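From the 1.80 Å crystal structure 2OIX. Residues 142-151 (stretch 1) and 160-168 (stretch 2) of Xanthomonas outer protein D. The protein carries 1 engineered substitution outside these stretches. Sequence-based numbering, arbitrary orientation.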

# COMPACT_ATOMS: atom_id res chain seq x y z
N THR A 142 4.79 7.21 3.75
CA THR A 142 4.00 8.19 4.46
C THR A 142 2.51 7.93 4.40
O THR A 142 1.85 8.00 5.44
N GLY A 143 1.98 7.60 3.21
CA GLY A 143 0.56 7.28 3.09
C GLY A 143 0.16 6.06 3.94
O GLY A 143 -0.90 6.07 4.63
N ILE A 144 1.02 5.04 3.96
CA ILE A 144 0.75 3.84 4.75
C ILE A 144 0.65 4.18 6.24
O ILE A 144 -0.32 3.76 6.88
N GLU A 145 1.60 4.96 6.71
CA GLU A 145 1.79 5.37 8.11
C GLU A 145 0.59 6.22 8.63
O GLU A 145 0.03 5.93 9.69
N VAL A 146 0.24 7.25 7.86
CA VAL A 146 -0.92 8.11 8.09
C VAL A 146 -2.19 7.30 8.13
O VAL A 146 -2.97 7.43 9.06
N LEU A 147 -2.41 6.48 7.10
CA LEU A 147 -3.65 5.70 7.04
C LEU A 147 -3.73 4.61 8.16
O LEU A 147 -4.80 4.42 8.77
N ALA A 148 -2.61 3.93 8.43
CA ALA A 148 -2.51 3.01 9.59
C ALA A 148 -2.92 3.67 10.90
O ALA A 148 -3.70 3.10 11.66
N HIS A 149 -2.40 4.86 11.17
CA HIS A 149 -2.82 5.55 12.40
C HIS A 149 -4.32 5.92 12.43
O HIS A 149 -4.96 5.90 13.51
N ARG A 150 -4.89 6.23 11.27
CA ARG A 150 -6.33 6.50 11.20
C ARG A 150 -7.15 5.24 11.49
O ARG A 150 -8.23 5.32 12.08
N VAL A 151 -6.65 4.07 11.10
CA VAL A 151 -7.38 2.82 11.42
C VAL A 151 -7.32 2.66 12.95
O VAL A 151 -8.33 2.41 13.60
N GLY A 160 -13.98 11.47 4.27
CA GLY A 160 -12.69 12.14 4.17
C GLY A 160 -11.57 11.42 4.90
O GLY A 160 -10.42 11.81 4.81
N GLY A 161 -11.87 10.33 5.60
CA GLY A 161 -10.86 9.64 6.41
C GLY A 161 -9.79 8.91 5.60
O GLY A 161 -8.83 8.45 6.16
N ARG A 162 -9.92 8.84 4.29
CA ARG A 162 -8.91 8.15 3.48
C ARG A 162 -8.25 9.17 2.53
O ARG A 162 -7.53 8.81 1.60
N ASP A 163 -8.44 10.47 2.81
CA ASP A 163 -7.86 11.53 1.96
C ASP A 163 -6.42 11.71 2.36
O ASP A 163 -6.13 11.87 3.53
N LEU A 164 -5.52 11.72 1.38
CA LEU A 164 -4.08 11.92 1.63
C LEU A 164 -3.51 13.13 0.90
O LEU A 164 -2.28 13.24 0.74
N THR A 165 -4.39 14.03 0.46
CA THR A 165 -4.03 15.23 -0.31
C THR A 165 -2.93 16.02 0.40
O THR A 165 -1.96 16.48 -0.21
N ASP A 166 -3.05 16.11 1.72
CA ASP A 166 -2.17 16.98 2.52
C ASP A 166 -0.92 16.34 3.14
O ASP A 166 -0.30 16.95 4.01
N ILE A 167 -0.56 15.12 2.76
CA ILE A 167 0.61 14.50 3.40
C ILE A 167 1.92 15.23 3.05
O ILE A 167 2.01 15.94 2.05
N GLU A 168 2.91 15.06 3.91
CA GLU A 168 4.19 15.71 3.74
C GLU A 168 5.22 14.64 4.05
O GLU A 168 5.58 14.44 5.22

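Stretch 2 has no regular secondary structure and lies along one side of the helix of stretch 1. Gly160 opens a type I turn that ends at Asp163. Its positive phi suits glycine. Gly161 is buried and offers its backbone: Arg150 NH1 donates a hydrogen bond to Gly161 O at 3.3 Å. Arg162 points its CB away from the helix, so its backbone makes the contact, with Leu147 CD2 3.9 Å from Arg162 CA. Asp163 also points away. Its carbonyl takes the shorter bond, Arg150 NH1 to Asp163 O at 2.8 Å. The Arg150 side chain (chi1 m, then t and t) is extended to reach both carbonyls, which lie at the edge of its guanidinium. Asp163 OD1 accepts a bond from Thr165 N at 2.9 Å.

Leu164 (m, t) is the main apolar contact. Its CB points sideways, but its end comes nearer the helix. Leu164 CD2 lies 3.6 Å from Val146 CG1 (Val146 is t) and 3.8 Å from Leu147 CD2 (Leu147 is m, t). It also covers one guanidinium face of Arg150. Leu164 CD1 sits 3.6 Å from Gly143 CA, where a CB would be tight.

Thr165 and Asp166 miss the helix. Ile167 (p, t) points in. Ile167 CD1 is 4.0 Å from Thr142 CB, and Ile167 CG2 is 4.1 Å from Val146 CG2. Glu168 points away.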

# COMPACT_ATOMS: atom_id res chain seq x y z
CB THR A 142 4.30 9.63 3.99
OG1 THR A 142 5.72 9.80 3.90
CG2 THR A 142 3.70 10.64 4.98
CB ILE A 144 1.82 2.74 4.49
CG1 ILE A 144 1.65 2.15 3.06
CG2 ILE A 144 1.70 1.66 5.59
CD1 ILE A 144 2.79 1.23 2.65
CB GLU A 145 3.07 6.18 8.23
CG GLU A 145 3.32 6.79 9.61
CD GLU A 145 4.26 5.95 10.46
OE1 GLU A 145 4.81 4.97 9.90
OE2 GLU A 145 4.45 6.29 11.66
CB VAL A 146 -1.02 9.17 6.98
CG1 VAL A 146 -2.29 9.97 7.10
CG2 VAL A 146 0.20 10.15 7.08
CB LEU A 147 -3.81 5.10 5.64
CG LEU A 147 -4.11 6.02 4.44
CD1 LEU A 147 -4.36 5.04 3.17
CD2 LEU A 147 -5.40 6.82 4.68
CB ALA A 148 -1.10 2.39 9.70
CB HIS A 149 -1.89 6.73 12.69
CG HIS A 149 -0.57 6.32 13.28
ND1 HIS A 149 0.46 5.84 12.51
CD2 HIS A 149 -0.13 6.31 14.56
CE1 HIS A 149 1.49 5.54 13.30
NE2 HIS A 149 1.16 5.82 14.54
CB ARG A 150 -6.69 7.11 9.84
CG ARG A 150 -6.02 8.48 9.65
CD ARG A 150 -6.51 9.18 8.38
NE ARG A 150 -5.78 10.44 8.17
CZ ARG A 150 -5.81 11.16 7.05
NH1 ARG A 150 -6.52 10.77 6.05
NH2 ARG A 150 -5.10 12.30 6.92
CB VAL A 151 -6.82 1.61 10.68
CG1 VAL A 151 -7.49 0.33 11.19
CG2 VAL A 151 -7.01 1.78 9.10
CB ARG A 162 -9.60 7.01 2.70
CG ARG A 162 -9.84 5.74 3.57
CD ARG A 162 -11.26 5.18 3.39
NE ARG A 162 -12.24 5.94 4.15
CZ ARG A 162 -13.48 6.22 3.75
NH1 ARG A 162 -13.92 5.79 2.58
NH2 ARG A 162 -14.28 6.94 4.53
CB ASP A 163 -8.63 12.86 2.16
CG ASP A 163 -8.30 13.93 1.10
OD1 ASP A 163 -7.25 13.88 0.46
OD2 ASP A 163 -9.11 14.87 0.91
CB LEU A 164 -3.28 10.64 1.26
CG LEU A 164 -3.50 9.37 2.12
CD1 LEU A 164 -2.60 8.16 1.66
CD2 LEU A 164 -3.18 9.72 3.60
CB THR A 165 -5.27 16.12 -0.56
OG1 THR A 165 -6.33 15.35 -1.15
CG2 THR A 165 -4.96 17.25 -1.50
CB ASP A 166 -3.01 17.64 3.61
CG ASP A 166 -4.05 18.60 3.04
OD1 ASP A 166 -3.68 19.47 2.21
OD2 ASP A 166 -5.25 18.51 3.44
CB ILE A 167 0.75 12.96 3.16
CG1 ILE A 167 1.11 12.64 1.69
CG2 ILE A 167 -0.51 12.23 3.62
CD1 ILE A 167 1.64 11.22 1.46
CB GLU A 168 4.31 16.92 4.67
CG GLU A 168 3.24 18.02 4.46
CD GLU A 168 3.16 19.02 5.63
OE1 GLU A 168 2.59 18.66 6.70
OE2 GLU A 168 3.67 20.16 5.49